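Local coordinates for endonuclease and methylase LlaGI (Lactococcus lactis, PDB 5FFJ), which recognises a specific DNA sequence and combines methyltransferase, helicase-like ATPase and nuclease activities in a Type ISP restriction-modification enzyme, here in a form lacking its nuclease, at a contact of chain A with DNA. Residues are numbered along the deposited sequence; one frame, centred on the assembly and turned at random.

A contact of chain A with DNA. Residues 860-863, 869, 1064, 1121. With nucleotides of chain B.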
loop_
_atom_site.group_PDB
_atom_site.type_symbol
_atom_site.label_atom_id
_atom_site.label_comp_id
_atom_site.label_asym_id
_atom_site.label_seq_id
_atom_site.Cartn_x
_atom_site.Cartn_y
_atom_site.Cartn_z
ATOM N N GLY A 860 -8.075 -6.712 -8.529
ATOM C CA GLY A 860 -8.530 -7.440 -7.356
ATOM C C GLY A 860 -7.685 -7.189 -6.121
ATOM O O GLY A 860 -7.410 -6.042 -5.773
ATOM N N GLN A 861 -7.263 -8.271 -5.468
ATOM C CA GLN A 861 -6.566 -8.177 -4.188
ATOM C C GLN A 861 -5.718 -9.416 -3.880
ATOM O O GLN A 861 -5.418 -10.217 -4.766
ATOM C CB GLN A 861 -7.595 -7.973 -3.066
ATOM C CG GLN A 861 -8.693 -9.053 -3.036
ATOM C CD GLN A 861 -9.514 -9.066 -1.754
ATOM O OE1 GLN A 861 -9.077 -8.571 -0.715
ATOM N NE2 GLN A 861 -10.715 -9.640 -1.826
ATOM N N SER A 862 -5.282 -9.516 -2.625
ATOM C CA SER A 862 -5.050 -10.800 -1.964
ATOM C C SER A 862 -6.146 -10.915 -0.894
ATOM O O SER A 862 -6.544 -9.906 -0.310
ATOM C CB SER A 862 -3.646 -10.892 -1.368
ATOM O OG SER A 862 -2.674 -10.988 -2.397
ATOM N N ASN A 863 -6.616 -12.131 -0.630
ATOM C CA ASN A 863 -8.001 -12.351 -0.189
ATOM C C ASN A 863 -8.453 -11.659 1.100
ATOM O O ASN A 863 -9.562 -11.123 1.160
ATOM C CB ASN A 863 -8.258 -13.852 -0.033
ATOM C CG ASN A 863 -9.727 -14.173 0.135
ATOM O OD1 ASN A 863 -10.170 -14.560 1.214
ATOM N ND2 ASN A 863 -10.495 -14.001 -0.936
ATOM N N LYS A 869 -11.949 -4.870 -2.648
ATOM C CA LYS A 869 -12.591 -5.736 -3.627
ATOM C C LYS A 869 -13.259 -4.771 -4.588
ATOM O O LYS A 869 -13.944 -3.844 -4.150
ATOM C CB LYS A 869 -13.601 -6.693 -2.981
ATOM C CG LYS A 869 -13.529 -8.136 -3.476
ATOM C CD LYS A 869 -14.210 -9.074 -2.483
ATOM C CE LYS A 869 -14.589 -10.421 -3.095
ATOM N NZ LYS A 869 -13.589 -11.493 -2.819
ATOM N N ASN A 1064 -3.920 -22.192 -2.986
ATOM C CA ASN A 1064 -4.282 -20.849 -2.516
ATOM C C ASN A 1064 -3.806 -20.548 -1.085
ATOM O O ASN A 1064 -4.042 -19.456 -0.570
ATOM C CB ASN A 1064 -5.802 -20.628 -2.618
ATOM C CG ASN A 1064 -6.229 -20.092 -3.983
ATOM O OD1 ASN A 1064 -5.813 -20.601 -5.026
ATOM N ND2 ASN A 1064 -7.050 -19.040 -3.978
ATOM N N SER A 1121 -9.956 -18.370 1.658
ATOM C CA SER A 1121 -10.113 -18.319 0.214
ATOM C C SER A 1121 -11.606 -18.336 -0.070
ATOM O O SER A 1121 -12.396 -18.636 0.825
ATOM C CB SER A 1121 -9.412 -19.494 -0.460
ATOM O OG SER A 1121 -10.053 -20.714 -0.129
ATOM P P DG B 16 -0.719 -18.582 -1.592
ATOM O OP1 DG B 16 -0.727 -18.692 -0.119
ATOM O OP2 DG B 16 -0.857 -19.804 -2.417
ATOM O "O5'" DG B 16 -1.867 -17.555 -2.029
ATOM C "C5'" DG B 16 -1.741 -16.885 -3.273
ATOM C "C4'" DG B 16 -2.982 -16.089 -3.630
ATOM O "O4'" DG B 16 -2.853 -15.650 -5.005
ATOM C "C3'" DG B 16 -4.286 -16.861 -3.643
ATOM O "O3'" DG B 16 -5.390 -15.974 -3.749
ATOM C "C2'" DG B 16 -4.109 -17.646 -4.918
ATOM C "C1'" DG B 16 -3.608 -16.532 -5.834
ATOM N N9 DG B 16 -2.770 -16.972 -6.939
ATOM C C8 DG B 16 -1.904 -18.038 -6.972
ATOM N N7 DG B 16 -1.291 -18.170 -8.119
ATOM C C5 DG B 16 -1.785 -17.122 -8.888
ATOM C C6 DG B 16 -1.495 -16.746 -10.220
ATOM O O6 DG B 16 -0.714 -17.283 -11.018
ATOM N N1 DG B 16 -2.221 -15.620 -10.605
ATOM C C2 DG B 16 -3.113 -14.947 -9.802
ATOM N N2 DG B 16 -3.723 -13.883 -10.339
ATOM N N3 DG B 16 -3.390 -15.291 -8.558
ATOM C C4 DG B 16 -2.694 -16.381 -8.171
ATOM P P DA B 17 -6.496 -15.853 -2.594
ATOM O OP1 DA B 17 -5.803 -15.329 -1.394
ATOM O OP2 DA B 17 -7.251 -17.123 -2.509
ATOM O "O5'" DA B 17 -7.481 -14.727 -3.168
ATOM C "C5'" DA B 17 -6.967 -13.425 -3.443
ATOM C "C4'" DA B 17 -7.410 -12.914 -4.804
ATOM O "O4'" DA B 17 -6.868 -13.766 -5.843
ATOM C "C3'" DA B 17 -8.920 -12.872 -5.035
ATOM O "O3'" DA B 17 -9.271 -11.658 -5.703
ATOM C "C2'" DA B 17 -9.183 -14.106 -5.890
ATOM C "C1'" DA B 17 -7.904 -14.200 -6.698
ATOM N N9 DA B 17 -7.579 -15.540 -7.146
ATOM C C8 DA B 17 -7.563 -16.677 -6.393
ATOM N N7 DA B 17 -7.206 -17.744 -7.059
ATOM C C5 DA B 17 -6.959 -17.268 -8.333
ATOM C C6 DA B 17 -6.544 -17.904 -9.507
ATOM N N6 DA B 17 -6.299 -19.211 -9.573
ATOM N N1 DA B 17 -6.391 -17.144 -10.611
ATOM C C2 DA B 17 -6.642 -15.831 -10.529
ATOM N N3 DA B 17 -7.037 -15.120 -9.477
ATOM C C4 DA B 17 -7.178 -15.909 -8.401
ATOM P P DT B 18 -10.747 -11.041 -5.574
ATOM O OP1 DT B 18 -10.627 -9.604 -5.907
ATOM O OP2 DT B 18 -11.325 -11.432 -4.268
ATOM O "O5'" DT B 18 -11.561 -11.768 -6.748
ATOM C "C5'" DT B 18 -11.172 -11.551 -8.103
ATOM C "C4'" DT B 18 -11.840 -12.538 -9.039
ATOM O "O4'" DT B 18 -11.114 -13.802 -9.037
ATOM C "C3'" DT B 18 -13.296 -12.898 -8.691
ATOM O "O3'" DT B 18 -14.128 -12.732 -9.834
ATOM C "C2'" DT B 18 -13.199 -14.363 -8.260
ATOM C "C1'" DT B 18 -12.064 -14.830 -9.145
ATOM N N1 DT B 18 -11.444 -16.146 -8.776
ATOM C C2 DT B 18 -11.009 -16.978 -9.782
ATOM O O2 DT B 18 -11.096 -16.694 -10.963
ATOM N N3 DT B 18 -10.457 -18.156 -9.360
ATOM C C4 DT B 18 -10.304 -18.585 -8.058
ATOM O O4 DT B 18 -9.795 -19.667 -7.780
ATOM C C5 DT B 18 -10.786 -17.669 -7.045
ATOM C C7 DT B 18 -10.677 -18.020 -5.589
ATOM C C6 DT B 18 -11.328 -16.508 -7.449
HETATM O O HOH W 1 -7.309 -20.942 -7.191
#
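Two parts of the Type ISP enzyme hold one strand of the duplex at DG16 to DT18: a loop of the N6-adenine methyltransferase, directly after the NPPY motif, and Asn1064 and Ser1121 of the C-terminal specificity domain. The phosphate of DT18 is gripped by two side chains at one non-bridging oxygen, OP2. Gln861 takes the crowded first torsion, CG between the backbone N and the carbonyl carbon (chi1 55°), and then runs out extended, so that its NE2 meets OP2 of DT18 at 3.1 Å. The bond is nearly straight, 160° at the hydrogen, and the oxygen lies close to the plane of the amide. Lys869 comes to the same oxygen with its tip; a bend at chi4 (97°) brings NZ to 2.7 Å from OP2 of DT18 in a salt bridge that should offset the phosphate charge. CA of Gly860 touches OP1 of this phosphate.

At DA17, Asn1064, which hides the largest surface of the residues described (75 Å²), works with both ends of its amide. ND2 donates to the phosphate oxygen OP2, which is tilted from the amide plane and has CB of Ser1121 at a distance on the same side, while CG of Asn1064 packs 3.4 Å from C2' of the DG16 sugar. OD1 of Asn1064 turns to the major groove and meets a water at 2.7 Å. That water also bonds N7 and N6 of DA17, the latter at 3.1 Å, and O4 of DT18 at 2.9 Å, a relay that probably helps read the A-T step through its major-groove edges. The OP1 flank of the DA17 phosphate is held more loosely: the backbone N of Asn863 makes a weak bond to OP1, and its CA packs on C5' of DA17.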